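Local coordinates for lectin (PDB 4HR6), which binds galactosides and is a nontoxic seed lectin related to type II ribosome-inactivating proteins, with bound methyl alpha-D-galactopyranoside in two pockets of this beta-trefoil chain, at residues Asp88-Met96 with Asn121-Val131; Ala174-Arg182 with Asn213-Ala221. All coordinates share one frame; numbering follows the deposited sequence.

How the contacts relate
Contact 1 (88-96 with 121-131) and contact 2 (174-182 with 213-221) are the same structural element, one example from each of the two ricin-type beta-trefoil domains: a hairpin with a glycine bulge receives a Gln-X-Trp sequence. Their centres lie 11 Å apart, near the middle of the chain where the domains meet. Arg216 joins them. It belongs to contact 2, but its NH2 lies 2.8 Å from Gly92 O and its NH1 3.0 Å from Ser124 O, both in contact 1 and probably hydrogen-bonded. Neither contact includes a residue of the two galactoside pockets; the side chain of Trp217 is about 14 Å from a bound methyl galactoside.

Contact 1 of 2, residues Asp88-Met96 with Asn121-Val131; sequences DVSVGGTIM and NTYSASQGWRV
Gly93 O receives the N-H of Trp129 at 2.8 Å, in the carbonyl plane and on a lone pair, although the bend at the hydrogen (139°) keeps the bond from being straight. Gln127-Gly128-Trp129 is a Gln-X-Trp motif of the ricin-type beta-trefoil, and the acceptor sits in the G1 bulge that follows the type I turn Ser90-Gly93, where Gly93 has a positive phi. Ile95, two residues beyond Gly93, can be followed outward. Its CB is 4.2 Å from Trp129 CD1, and CG1, anti to the carbonyl carbon (chi1 -67°), stays beside that same indole carbon. The chain runs on extended (chi2 -178°), which carries CD1 to 3.8 Å from Trp129 CB and 4.1 Å from Val131 CG2; this one methyl touches two residues of 121-131. The isoleucine crosses the tryptophan at about a right angle. Val89 CG1 meets the same Val131 CG2, at 3.8 Å, and Phe48 of strand 46-49 touches both valines. Trp129 NE1 donates to Leu105 O. Gln127 OE1 accepts from Thr122 N on a lone pair, and its NE2 turns to Val120 O and Thr106 OG1; the buried amide thus ties the 121-127 turn to strands 117-120 and 103-106. Water 1 joins the backbones, accepting from Ile95 N at 3.0 Å and lying 2.8 Å from Gln127 O.

Contact 2 of 2, residues Ala174-Arg182 with Asn213-Ala221; sequences ALYSDGTIR and NNQRWVFLA
With chi1 at -56° in Ile181 and -54° in Trp217, Ile181 CG1 and Trp217 CG each lie beside their own backbone nitrogen, anti to the carbonyl carbon, and Ile181 CD1 is brought to 3.7 Å from Trp217 CD1. The two cross at about a right angle, joining a beta-trefoil hairpin to the Gln-X-Trp sequence Gln215-Arg216-Trp217. Phe219 extends the apolar patch: its CE1 lies 4.1 Å from Ile181 CD1 and is met from the hairpin's other strand by Leu175 CD2 at 3.7 Å. Ile225 packs against both aromatic residues, and Ala193 of a neighbouring chain touches Phe219. Between the backbones, Trp217 N donates to Gly179 O over 2.7 Å in a fairly straight bond (159° at the hydrogen). That oxygen belongs to the G1 bulge after the type I turn Tyr176-Gly179. A CA-H...O contact from Thr180 CA to Gln215 O, 3.3 Å long, adds a second backbone link, while the methylene part of Arg216 runs past Asp178 O before its guanidinium reaches Gly92 O and Ser124 O. Gln215 turns its buried amide to Asn208 O, Thr192 OG1 and Asp210 N. Within the hairpin, Asp178 OD1 accepts from Thr180 N in an Asx turn and, through its syn lone pair, from Thr180 OG1 at 2.6 Å. In turn, Thr180 OG1 accepts from Arg182 NE at 2.8 Å, close to the guanidinium plane.

Contact 1 of 2, residues Asp88-Met96 with Asn121-Val131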
ATOM      1  N   ASP C  88      -4.953   0.710 -22.089  1.00 59.84           N
ATOM      2  CA  ASP C  88      -4.973   1.461 -20.846  1.00 56.75           C
ATOM      3  C   ASP C  88      -5.144   0.478 -19.683  1.00 55.00           C
ATOM      4  O   ASP C  88      -5.977  -0.426 -19.747  1.00 54.50           O
ATOM      5  CB  ASP C  88      -6.105   2.484 -20.870  1.00 58.93           C
ATOM      6  CG  ASP C  88      -5.991   3.526 -19.768  1.00 64.63           C
ATOM      7  OD1 ASP C  88      -5.034   3.484 -18.972  1.00 71.39           O
ATOM      8  OD2 ASP C  88      -6.866   4.412 -19.702  1.00 69.65           O
ATOM      9  N   VAL C  89      -4.322   0.641 -18.648  1.00 50.45           N
ATOM     10  CA  VAL C  89      -4.427  -0.129 -17.404  1.00 49.27           C
ATOM     11  C   VAL C  89      -4.964   0.789 -16.301  1.00 49.12           C
ATOM     12  O   VAL C  89      -4.493   1.923 -16.141  1.00 48.24           O
ATOM     13  CB  VAL C  89      -3.054  -0.699 -17.000  1.00 49.32           C
ATOM     14  CG1 VAL C  89      -3.153  -1.617 -15.790  1.00 50.60           C
ATOM     15  CG2 VAL C  89      -2.437  -1.445 -18.173  1.00 48.53           C
ATOM     16  N   SER C  90      -5.971   0.305 -15.572  1.00 50.07           N
ATOM     17  CA  SER C  90      -6.612   1.057 -14.475  1.00 51.07           C
ATOM     18  C   SER C  90      -6.151   0.516 -13.134  1.00 48.77           C
ATOM     19  O   SER C  90      -5.753  -0.653 -13.020  1.00 46.28           O
ATOM     20  CB  SER C  90      -8.147   0.941 -14.532  1.00 52.83           C
ATOM     21  OG  SER C  90      -8.602  -0.327 -14.028  1.00 52.50           O
ATOM     22  N   VAL C  91      -6.259   1.363 -12.113  1.00 48.24           N
ATOM     23  CA  VAL C  91      -5.921   0.979 -10.736  1.00 49.48           C
ATOM     24  C   VAL C  91      -6.695  -0.251 -10.267  1.00 47.23           C
ATOM     25  O   VAL C  91      -6.182  -1.044  -9.485  1.00 50.78           O
ATOM     26  CB  VAL C  91      -6.176   2.147  -9.750  1.00 51.20           C
ATOM     27  CG1 VAL C  91      -5.960   1.701  -8.311  1.00 52.46           C
ATOM     28  CG2 VAL C  91      -5.274   3.323 -10.092  1.00 52.78           C
ATOM     29  N   GLY C  92      -7.923  -0.410 -10.744  1.00 47.47           N
ATOM     30  CA  GLY C  92      -8.746  -1.561 -10.380  1.00 48.19           C
ATOM     31  C   GLY C  92      -8.436  -2.871 -11.092  1.00 48.34           C
ATOM     32  O   GLY C  92      -9.126  -3.865 -10.863  1.00 47.18           O
ATOM     33  N   GLY C  93      -7.430  -2.886 -11.966  1.00 47.01           N
ATOM     34  CA  GLY C  93      -7.012  -4.117 -12.657  1.00 45.44           C
ATOM     35  C   GLY C  93      -7.672  -4.392 -14.009  1.00 45.85           C
ATOM     36  O   GLY C  93      -7.539  -5.499 -14.562  1.00 49.40           O
ATOM     37  N   THR C  94      -8.385  -3.405 -14.540  1.00 44.54           N
ATOM     38  CA  THR C  94      -8.980  -3.516 -15.862  1.00 47.18           C
ATOM     39  C   THR C  94      -7.970  -3.107 -16.945  1.00 50.95           C
ATOM     40  O   THR C  94      -7.402  -2.016 -16.897  1.00 49.72           O
ATOM     41  CB  THR C  94     -10.207  -2.611 -16.014  1.00 47.52           C
ATOM     42  OG1 THR C  94     -11.159  -2.906 -14.984  1.00 48.12           O
ATOM     43  CG2 THR C  94     -10.852  -2.812 -17.393  1.00 49.97           C
ATOM     44  N   ILE C  95      -7.766  -3.997 -17.910  1.00 50.81           N
ATOM     45  CA  ILE C  95      -6.997  -3.719 -19.108  1.00 53.18           C
ATOM     46  C   ILE C  95      -7.979  -3.588 -20.259  1.00 56.00           C
ATOM     47  O   ILE C  95      -8.727  -4.521 -20.535  1.00 54.07           O
ATOM     48  CB  ILE C  95      -6.018  -4.874 -19.396  1.00 51.76           C
ATOM     49  CG1 ILE C  95      -4.967  -4.919 -18.286  1.00 49.42           C
ATOM     50  CG2 ILE C  95      -5.382  -4.717 -20.778  1.00 53.74           C
ATOM     51  CD1 ILE C  95      -3.910  -5.979 -18.452  1.00 49.66           C
ATOM     52  N   MET C  96      -7.964  -2.446 -20.931  1.00 56.41           N
ATOM     53  CA  MET C  96      -8.902  -2.185 -22.015  1.00 60.28           C
ATOM     54  C   MET C  96      -8.280  -1.308 -23.112  1.00 59.08           C
ATOM     55  O   MET C  96      -7.202  -0.749 -22.933  1.00 54.60           O
ATOM     56  CB  MET C  96     -10.166  -1.527 -21.449  1.00 62.40           C
ATOM     57  CG  MET C  96      -9.930  -0.199 -20.748  1.00 68.05           C
ATOM     58  SD  MET C  96     -10.377   1.250 -21.723  1.00 80.26           S
ATOM     59  CE  MET C  96     -11.885   1.743 -20.887  1.00 75.73           C
ATOM     60  N   ASN C 121     -17.574  -5.315 -20.500  1.00 64.68           N
ATOM     61  CA  ASN C 121     -16.985  -5.102 -19.182  1.00 62.77           C
ATOM     62  C   ASN C 121     -18.047  -5.114 -18.088  1.00 56.01           C
ATOM     63  O   ASN C 121     -18.860  -4.201 -18.000  1.00 54.37           O
ATOM     64  CB  ASN C 121     -16.192  -3.787 -19.149  1.00 62.41           C
ATOM     65  CG  ASN C 121     -15.433  -3.584 -17.841  1.00 60.60           C
ATOM     66  OD1 ASN C 121     -15.082  -4.542 -17.140  1.00 64.07           O
ATOM     67  ND2 ASN C 121     -15.176  -2.332 -17.512  1.00 57.06           N
ATOM     68  N   THR C 122     -18.020  -6.156 -17.263  1.00 55.38           N
ATOM     69  CA  THR C 122     -18.895  -6.270 -16.092  1.00 57.65           C
ATOM     70  C   THR C 122     -18.093  -6.296 -14.784  1.00 59.62           C
ATOM     71  O   THR C 122     -18.648  -6.574 -13.722  1.00 56.62           O
ATOM     72  CB  THR C 122     -19.777  -7.532 -16.171  1.00 55.50           C
ATOM     73  OG1 THR C 122     -18.957  -8.701 -16.310  1.00 51.36           O
ATOM     74  CG2 THR C 122     -20.724  -7.425 -17.360  1.00 59.00           C
ATOM     75  N   TYR C 123     -16.794  -6.005 -14.865  1.00 58.43           N
ATOM     76  CA  TYR C 123     -15.941  -5.915 -13.683  1.00 56.26           C
ATOM     77  C   TYR C 123     -15.916  -7.219 -12.904  1.00 56.11           C
ATOM     78  O   TYR C 123     -16.028  -7.239 -11.679  1.00 56.95           O
ATOM     79  CB  TYR C 123     -16.378  -4.760 -12.793  1.00 55.41           C
ATOM     80  CG  TYR C 123     -16.242  -3.418 -13.466  1.00 59.64           C
ATOM     81  CD1 TYR C 123     -15.000  -2.795 -13.566  1.00 61.19           C
ATOM     82  CD2 TYR C 123     -17.353  -2.758 -13.992  1.00 63.03           C
ATOM     83  CE1 TYR C 123     -14.868  -1.554 -14.170  1.00 62.59           C
ATOM     84  CE2 TYR C 123     -17.225  -1.518 -14.602  1.00 64.09           C
ATOM     85  CZ  TYR C 123     -15.981  -0.922 -14.688  1.00 62.98           C
ATOM     86  OH  TYR C 123     -15.844   0.306 -15.291  1.00 67.53           O
ATOM     87  N   SER C 124     -15.749  -8.301 -13.648  1.00 54.69           N
ATOM     88  CA  SER C 124     -15.687  -9.638 -13.105  1.00 56.79           C
ATOM     89  C   SER C 124     -14.264  -9.999 -12.750  1.00 54.24           C
ATOM     90  O   SER C 124     -13.319  -9.399 -13.268  1.00 53.99           O
ATOM     91  CB  SER C 124     -16.218 -10.635 -14.146  1.00 59.53           C
ATOM     92  OG  SER C 124     -17.464 -10.178 -14.647  1.00 64.50           O
ATOM     93  N   ALA C 125     -14.124 -11.002 -11.885  1.00 51.41           N
ATOM     94  CA  ALA C 125     -12.827 -11.550 -11.518  1.00 51.84           C
ATOM     95  C   ALA C 125     -12.108 -12.137 -12.727  1.00 57.43           C
ATOM     96  O   ALA C 125     -10.875 -12.201 -12.751  1.00 63.58           O
ATOM     97  CB  ALA C 125     -12.976 -12.606 -10.434  1.00 50.52           C
ATOM     98  N   SER C 126     -12.874 -12.560 -13.727  1.00 56.51           N
ATOM     99  CA  SER C 126     -12.312 -13.023 -14.993  1.00 56.05           C
ATOM    100  C   SER C 126     -11.785 -11.854 -15.846  1.00 53.86           C
ATOM    101  O   SER C 126     -11.118 -12.085 -16.862  1.00 55.66           O
ATOM    102  CB  SER C 126     -13.373 -13.815 -15.771  1.00 56.71           C
ATOM    103  OG  SER C 126     -14.525 -13.013 -16.000  1.00 57.82           O
ATOM    104  N   GLN C 127     -12.099 -10.618 -15.442  1.00 49.29           N
ATOM    105  CA  GLN C 127     -11.598  -9.401 -16.094  1.00 49.39           C
ATOM    106  C   GLN C 127     -10.596  -8.576 -15.237  1.00 47.77           C
ATOM    107  O   GLN C 127     -10.361  -7.391 -15.503  1.00 45.86           O
ATOM    108  CB  GLN C 127     -12.792  -8.532 -16.500  1.00 52.16           C
ATOM    109  CG  GLN C 127     -13.788  -9.294 -17.371  1.00 57.12           C
ATOM    110  CD  GLN C 127     -14.918  -8.429 -17.882  1.00 58.00           C
ATOM    111  OE1 GLN C 127     -15.623  -7.773 -17.105  1.00 54.40           O
ATOM    112  NE2 GLN C 127     -15.108  -8.428 -19.203  1.00 63.27           N
ATOM    113  N   GLY C 128     -10.010  -9.205 -14.221  1.00 48.21           N
ATOM    114  CA  GLY C 128      -9.086  -8.532 -13.306  1.00 46.93           C
ATOM    115  C   GLY C 128      -7.663  -8.966 -13.558  1.00 47.70           C
ATOM    116  O   GLY C 128      -7.370 -10.162 -13.667  1.00 44.78           O
ATOM    117  N   TRP C 129      -6.763  -7.997 -13.656  1.00 47.06           N
ATOM    118  CA  TRP C 129      -5.365  -8.312 -13.974  1.00 43.89           C
ATOM    119  C   TRP C 129      -4.392  -7.517 -13.105  1.00 39.75           C
ATOM    120  O   TRP C 129      -4.680  -6.395 -12.736  1.00 36.63           O
ATOM    121  CB  TRP C 129      -5.089  -8.002 -15.448  1.00 45.71           C
ATOM    122  CG  TRP C 129      -6.056  -8.627 -16.379  1.00 44.19           C
ATOM    123  CD1 TRP C 129      -7.172  -8.053 -16.909  1.00 45.13           C
ATOM    124  CD2 TRP C 129      -5.999  -9.951 -16.891  1.00 42.06           C
ATOM    125  NE1 TRP C 129      -7.815  -8.942 -17.723  1.00 45.47           N
ATOM    126  CE2 TRP C 129      -7.116 -10.120 -17.728  1.00 42.60           C
ATOM    127  CE3 TRP C 129      -5.108 -11.019 -16.719  1.00 43.55           C
ATOM    128  CZ2 TRP C 129      -7.374 -11.311 -18.397  1.00 46.99           C
ATOM    129  CZ3 TRP C 129      -5.361 -12.210 -17.384  1.00 47.06           C
ATOM    130  CH2 TRP C 129      -6.487 -12.344 -18.221  1.00 47.04           C
ATOM    131  N   ARG C 130      -3.254  -8.136 -12.801  1.00 40.18           N
ATOM    132  CA  ARG C 130      -2.118  -7.497 -12.158  1.00 41.29           C
ATOM    133  C   ARG C 130      -0.960  -7.357 -13.148  1.00 41.67           C
ATOM    134  O   ARG C 130      -0.350  -8.363 -13.569  1.00 38.39           O
ATOM    135  CB  ARG C 130      -1.624  -8.321 -10.972  1.00 40.66           C
ATOM    136  CG  ARG C 130      -0.462  -7.664 -10.235  1.00 40.07           C
ATOM    137  CD  ARG C 130       0.268  -8.673  -9.364  1.00 40.49           C
ATOM    138  NE  ARG C 130      -0.550  -9.117  -8.236  1.00 38.85           N
ATOM    139  CZ  ARG C 130      -0.229 -10.111  -7.417  1.00 39.26           C
ATOM    140  NH1 ARG C 130       0.896 -10.795  -7.590  1.00 40.24           N
ATOM    141  NH2 ARG C 130      -1.058 -10.443  -6.427  1.00 43.40           N
ATOM    142  N   VAL C 131      -0.650  -6.112 -13.488  1.00 38.40           N
ATOM    143  CA  VAL C 131       0.542  -5.807 -14.274  1.00 39.49           C
ATOM    144  C   VAL C 131       1.698  -5.636 -13.309  1.00 37.83           C
ATOM    145  O   VAL C 131       1.697  -4.737 -12.482  1.00 38.37           O
ATOM    146  CB  VAL C 131       0.356  -4.518 -15.074  1.00 40.82           C
ATOM    147  CG1 VAL C 131       1.624  -4.189 -15.844  1.00 41.42           C
ATOM    148  CG2 VAL C 131      -0.837  -4.659 -15.996  1.00 41.39           C
TER
HETATM  149  O   HOH W   1      -9.628  -6.355 -18.036  1.00 44.80           O

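Contact 2 of 2, residues Ala174-Arg182 with Asn213-Ala221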
ATOM      1  N   ALA C 174      -5.424 -14.969   0.972  1.00 44.46           N
ATOM      2  CA  ALA C 174      -4.555 -14.898  -0.175  1.00 42.17           C
ATOM      3  C   ALA C 174      -5.186 -13.991  -1.207  1.00 43.00           C
ATOM      4  O   ALA C 174      -6.311 -14.234  -1.650  1.00 40.12           O
ATOM      5  CB  ALA C 174      -4.325 -16.280  -0.742  1.00 44.42           C
ATOM      6  N   LEU C 175      -4.454 -12.932  -1.566  1.00 41.66           N
ATOM      7  CA  LEU C 175      -4.912 -11.950  -2.543  1.00 41.86           C
ATOM      8  C   LEU C 175      -4.356 -12.290  -3.933  1.00 42.25           C
ATOM      9  O   LEU C 175      -3.146 -12.277  -4.157  1.00 42.75           O
ATOM     10  CB  LEU C 175      -4.487 -10.549  -2.128  1.00 44.05           C
ATOM     11  CG  LEU C 175      -5.242  -9.877  -0.975  1.00 46.91           C
ATOM     12  CD1 LEU C 175      -5.374 -10.771   0.252  1.00 47.67           C
ATOM     13  CD2 LEU C 175      -4.531  -8.588  -0.603  1.00 47.04           C
ATOM     14  N   TYR C 176      -5.258 -12.589  -4.859  1.00 43.00           N
ATOM     15  CA  TYR C 176      -4.884 -13.071  -6.189  1.00 43.45           C
ATOM     16  C   TYR C 176      -4.903 -11.929  -7.188  1.00 40.48           C
ATOM     17  O   TYR C 176      -5.598 -10.924  -6.992  1.00 37.10           O
ATOM     18  CB  TYR C 176      -5.840 -14.200  -6.651  1.00 44.04           C
ATOM     19  CG  TYR C 176      -5.412 -15.586  -6.224  1.00 42.57           C
ATOM     20  CD1 TYR C 176      -5.307 -15.911  -4.885  1.00 44.26           C
ATOM     21  CD2 TYR C 176      -5.119 -16.578  -7.166  1.00 44.34           C
ATOM     22  CE1 TYR C 176      -4.904 -17.168  -4.472  1.00 42.52           C
ATOM     23  CE2 TYR C 176      -4.714 -17.844  -6.763  1.00 45.28           C
ATOM     24  CZ  TYR C 176      -4.611 -18.130  -5.409  1.00 46.41           C
ATOM     25  OH  TYR C 176      -4.212 -19.374  -4.979  1.00 47.71           O
ATOM     26  N   SER C 177      -4.153 -12.119  -8.274  1.00 40.69           N
ATOM     27  CA  SER C 177      -3.979 -11.114  -9.323  1.00 39.79           C
ATOM     28  C   SER C 177      -5.283 -10.725  -9.990  1.00 40.92           C
ATOM     29  O   SER C 177      -5.400  -9.634 -10.542  1.00 40.83           O
ATOM     30  CB  SER C 177      -3.006 -11.643 -10.383  1.00 41.87           C
ATOM     31  OG  SER C 177      -1.772 -12.041  -9.794  1.00 41.67           O
ATOM     32  N   ASP C 178      -6.272 -11.621  -9.933  1.00 43.97           N
ATOM     33  CA  ASP C 178      -7.596 -11.354 -10.497  1.00 44.28           C
ATOM     34  C   ASP C 178      -8.464 -10.494  -9.608  1.00 42.36           C
ATOM     35  O   ASP C 178      -9.585 -10.143  -9.999  1.00 48.03           O
ATOM     36  CB  ASP C 178      -8.338 -12.658 -10.849  1.00 46.02           C
ATOM     37  CG  ASP C 178      -8.468 -13.603  -9.681  1.00 45.96           C
ATOM     38  OD1 ASP C 178      -8.315 -13.159  -8.520  1.00 48.65           O
ATOM     39  OD2 ASP C 178      -8.699 -14.804  -9.936  1.00 43.95           O
ATOM     40  N   GLY C 179      -7.961 -10.157  -8.422  1.00 39.40           N
ATOM     41  CA  GLY C 179      -8.682  -9.315  -7.491  1.00 38.63           C
ATOM     42  C   GLY C 179      -9.549 -10.128  -6.550  1.00 41.07           C
ATOM     43  O   GLY C 179     -10.406  -9.572  -5.863  1.00 41.14           O
ATOM     44  N   THR C 180      -9.357 -11.447  -6.527  1.00 41.70           N
ATOM     45  CA  THR C 180     -10.076 -12.264  -5.578  1.00 41.47           C
ATOM     46  C   THR C 180      -9.339 -12.300  -4.246  1.00 40.32           C
ATOM     47  O   THR C 180      -8.115 -12.192  -4.198  1.00 37.86           O
ATOM     48  CB  THR C 180     -10.292 -13.716  -6.053  1.00 42.09           C
ATOM     49  OG1 THR C 180      -9.035 -14.364  -6.331  1.00 42.25           O
ATOM     50  CG2 THR C 180     -11.228 -13.756  -7.262  1.00 40.98           C
ATOM     51  N   ILE C 181     -10.114 -12.441  -3.179  1.00 38.88           N
ATOM     52  CA  ILE C 181      -9.596 -12.698  -1.846  1.00 40.76           C
ATOM     53  C   ILE C 181      -9.994 -14.107  -1.459  1.00 40.39           C
ATOM     54  O   ILE C 181     -11.173 -14.409  -1.351  1.00 40.82           O
ATOM     55  CB  ILE C 181     -10.161 -11.699  -0.825  1.00 39.95           C
ATOM     56  CG1 ILE C 181      -9.864 -10.272  -1.291  1.00 40.35           C
ATOM     57  CG2 ILE C 181      -9.543 -11.977   0.544  1.00 39.93           C
ATOM     58  CD1 ILE C 181     -10.502  -9.178  -0.454  1.00 41.30           C
ATOM     59  N   ARG C 182      -9.007 -14.964  -1.261  1.00 42.10           N
ATOM     60  CA  ARG C 182      -9.243 -16.379  -1.087  1.00 42.62           C
ATOM     61  C   ARG C 182      -8.815 -16.905   0.269  1.00 47.43           C
ATOM     62  O   ARG C 182      -7.879 -16.394   0.886  1.00 45.77           O
ATOM     63  CB  ARG C 182      -8.509 -17.159  -2.172  1.00 42.27           C
ATOM     64  CG  ARG C 182      -8.910 -16.706  -3.557  1.00 42.95           C
ATOM     65  CD  ARG C 182      -8.527 -17.702  -4.618  1.00 41.79           C
ATOM     66  NE  ARG C 182      -8.906 -17.175  -5.930  1.00 47.03           N
ATOM     67  CZ  ARG C 182      -8.988 -17.902  -7.040  1.00 44.78           C
ATOM     68  NH1 ARG C 182      -8.719 -19.201  -7.008  1.00 45.74           N
ATOM     69  NH2 ARG C 182      -9.336 -17.325  -8.178  1.00 42.44           N
ATOM     70  N   ASN C 213     -18.575 -11.096 -10.893  1.00 60.61           N
ATOM     71  CA  ASN C 213     -18.402  -9.700 -10.470  1.00 62.92           C
ATOM     72  C   ASN C 213     -18.892  -9.374  -9.043  1.00 64.02           C
ATOM     73  O   ASN C 213     -19.298  -8.248  -8.749  1.00 63.14           O
ATOM     74  CB  ASN C 213     -19.088  -8.765 -11.476  1.00 66.15           C
ATOM     75  CG  ASN C 213     -20.591  -8.947 -11.507  1.00 67.90           C
ATOM     76  OD1 ASN C 213     -21.108  -9.965 -11.047  1.00 73.06           O
ATOM     77  ND2 ASN C 213     -21.297  -7.968 -12.054  1.00 69.79           N
ATOM     78  N   ASN C 214     -18.859 -10.355  -8.159  1.00 62.03           N
ATOM     79  CA  ASN C 214     -18.997 -10.072  -6.739  1.00 63.78           C
ATOM     80  C   ASN C 214     -17.947 -10.826  -5.928  1.00 57.75           C
ATOM     81  O   ASN C 214     -18.116 -11.023  -4.735  1.00 54.75           O
ATOM     82  CB  ASN C 214     -20.415 -10.385  -6.278  1.00 69.32           C
ATOM     83  CG  ASN C 214     -20.947 -11.664  -6.882  1.00 75.71           C
ATOM     84  OD1 ASN C 214     -20.311 -12.723  -6.791  1.00 79.01           O
ATOM     85  ND2 ASN C 214     -22.115 -11.575  -7.522  1.00 74.37           N
ATOM     86  N   GLN C 215     -16.861 -11.225  -6.594  1.00 53.33           N
ATOM     87  CA  GLN C 215     -15.696 -11.818  -5.942  1.00 49.82           C
ATOM     88  C   GLN C 215     -14.415 -11.004  -6.244  1.00 44.74           C
ATOM     89  O   GLN C 215     -13.300 -11.505  -6.078  1.00 42.69           O
ATOM     90  CB  GLN C 215     -15.528 -13.274  -6.399  1.00 49.56           C
ATOM     91  CG  GLN C 215     -16.750 -14.142  -6.144  1.00 55.06           C
ATOM     92  CD  GLN C 215     -16.522 -15.603  -6.486  1.00 54.11           C
ATOM     93  OE1 GLN C 215     -15.963 -15.924  -7.526  1.00 55.77           O
ATOM     94  NE2 GLN C 215     -16.964 -16.494  -5.607  1.00 54.11           N
ATOM     95  N   ARG C 216     -14.586  -9.763  -6.693  1.00 45.38           N
ATOM     96  CA  ARG C 216     -13.465  -8.941  -7.166  1.00 47.25           C
ATOM     97  C   ARG C 216     -13.352  -7.665  -6.362  1.00 43.65           C
ATOM     98  O   ARG C 216     -14.265  -6.845  -6.358  1.00 36.54           O
ATOM     99  CB  ARG C 216     -13.596  -8.581  -8.650  1.00 47.01           C
ATOM    100  CG  ARG C 216     -12.343  -7.912  -9.230  1.00 48.40           C
ATOM    101  CD  ARG C 216     -12.365  -7.785 -10.752  1.00 46.86           C
ATOM    102  NE  ARG C 216     -11.552  -6.664 -11.231  1.00 45.77           N
ATOM    103  CZ  ARG C 216     -11.647  -6.099 -12.439  1.00 47.16           C
ATOM    104  NH1 ARG C 216     -12.525  -6.527 -13.349  1.00 50.21           N
ATOM    105  NH2 ARG C 216     -10.863  -5.081 -12.744  1.00 47.10           N
ATOM    106  N   TRP C 217     -12.190  -7.495  -5.730  1.00 46.98           N
ATOM    107  CA  TRP C 217     -11.954  -6.436  -4.742  1.00 45.74           C
ATOM    108  C   TRP C 217     -10.691  -5.650  -5.054  1.00 44.42           C
ATOM    109  O   TRP C 217      -9.725  -6.216  -5.542  1.00 43.06           O
ATOM    110  CB  TRP C 217     -11.799  -7.081  -3.370  1.00 45.06           C
ATOM    111  CG  TRP C 217     -12.944  -7.948  -3.046  1.00 46.76           C
ATOM    112  CD1 TRP C 217     -13.000  -9.321  -3.113  1.00 45.33           C
ATOM    113  CD2 TRP C 217     -14.233  -7.513  -2.641  1.00 46.18           C
ATOM    114  NE1 TRP C 217     -14.240  -9.754  -2.747  1.00 44.76           N
ATOM    115  CE2 TRP C 217     -15.023  -8.664  -2.463  1.00 44.94           C
ATOM    116  CE3 TRP C 217     -14.803  -6.254  -2.412  1.00 45.58           C
ATOM    117  CZ2 TRP C 217     -16.346  -8.595  -2.055  1.00 46.86           C
ATOM    118  CZ3 TRP C 217     -16.119  -6.188  -2.015  1.00 46.66           C
ATOM    119  CH2 TRP C 217     -16.875  -7.349  -1.836  1.00 46.40           C
ATOM    120  N   VAL C 218     -10.697  -4.355  -4.747  1.00 44.33           N
ATOM    121  CA  VAL C 218      -9.485  -3.546  -4.840  1.00 46.36           C
ATOM    122  C   VAL C 218      -9.206  -2.791  -3.525  1.00 45.05           C
ATOM    123  O   VAL C 218     -10.083  -2.103  -2.969  1.00 42.09           O
ATOM    124  CB  VAL C 218      -9.522  -2.588  -6.055  1.00 48.89           C
ATOM    125  CG1 VAL C 218     -10.733  -1.669  -6.018  1.00 50.63           C
ATOM    126  CG2 VAL C 218      -8.235  -1.780  -6.143  1.00 50.83           C
ATOM    127  N   PHE C 219      -7.972  -2.935  -3.041  1.00 42.15           N
ATOM    128  CA  PHE C 219      -7.480  -2.185  -1.878  1.00 38.90           C
ATOM    129  C   PHE C 219      -7.006  -0.822  -2.329  1.00 37.90           C
ATOM    130  O   PHE C 219      -6.008  -0.714  -3.039  1.00 44.51           O
ATOM    131  CB  PHE C 219      -6.326  -2.928  -1.204  1.00 38.65           C
ATOM    132  CG  PHE C 219      -6.743  -4.142  -0.439  1.00 41.04           C
ATOM    133  CD1 PHE C 219      -7.173  -5.285  -1.096  1.00 44.21           C
ATOM    134  CD2 PHE C 219      -6.688  -4.155   0.946  1.00 45.45           C
ATOM    135  CE1 PHE C 219      -7.542  -6.411  -0.386  1.00 44.57           C
ATOM    136  CE2 PHE C 219      -7.055  -5.285   1.662  1.00 46.61           C
ATOM    137  CZ  PHE C 219      -7.485  -6.413   0.994  1.00 46.70           C
ATOM    138  N   LEU C 220      -7.709   0.226  -1.935  1.00 38.60           N
ATOM    139  CA  LEU C 220      -7.385   1.572  -2.393  1.00 39.68           C
ATOM    140  C   LEU C 220      -6.679   2.407  -1.306  1.00 39.52           C
ATOM    141  O   LEU C 220      -6.566   1.999  -0.147  1.00 39.10           O
ATOM    142  CB  LEU C 220      -8.658   2.278  -2.858  1.00 41.24           C
ATOM    143  CG  LEU C 220      -9.401   1.643  -4.038  1.00 43.25           C
ATOM    144  CD1 LEU C 220     -10.732   2.349  -4.233  1.00 45.84           C
ATOM    145  CD2 LEU C 220      -8.601   1.678  -5.321  1.00 41.50           C
ATOM    146  N   ALA C 221      -6.250   3.594  -1.697  1.00 36.50           N
ATOM    147  CA  ALA C 221      -5.479   4.486  -0.827  1.00 39.37           C
ATOM    148  C   ALA C 221      -6.303   5.123   0.289  1.00 38.75           C
ATOM    149  O   ALA C 221      -5.744   5.695   1.206  1.00 36.04           O
ATOM    150  CB  ALA C 221      -4.807   5.571  -1.666  1.00 36.46           C
TER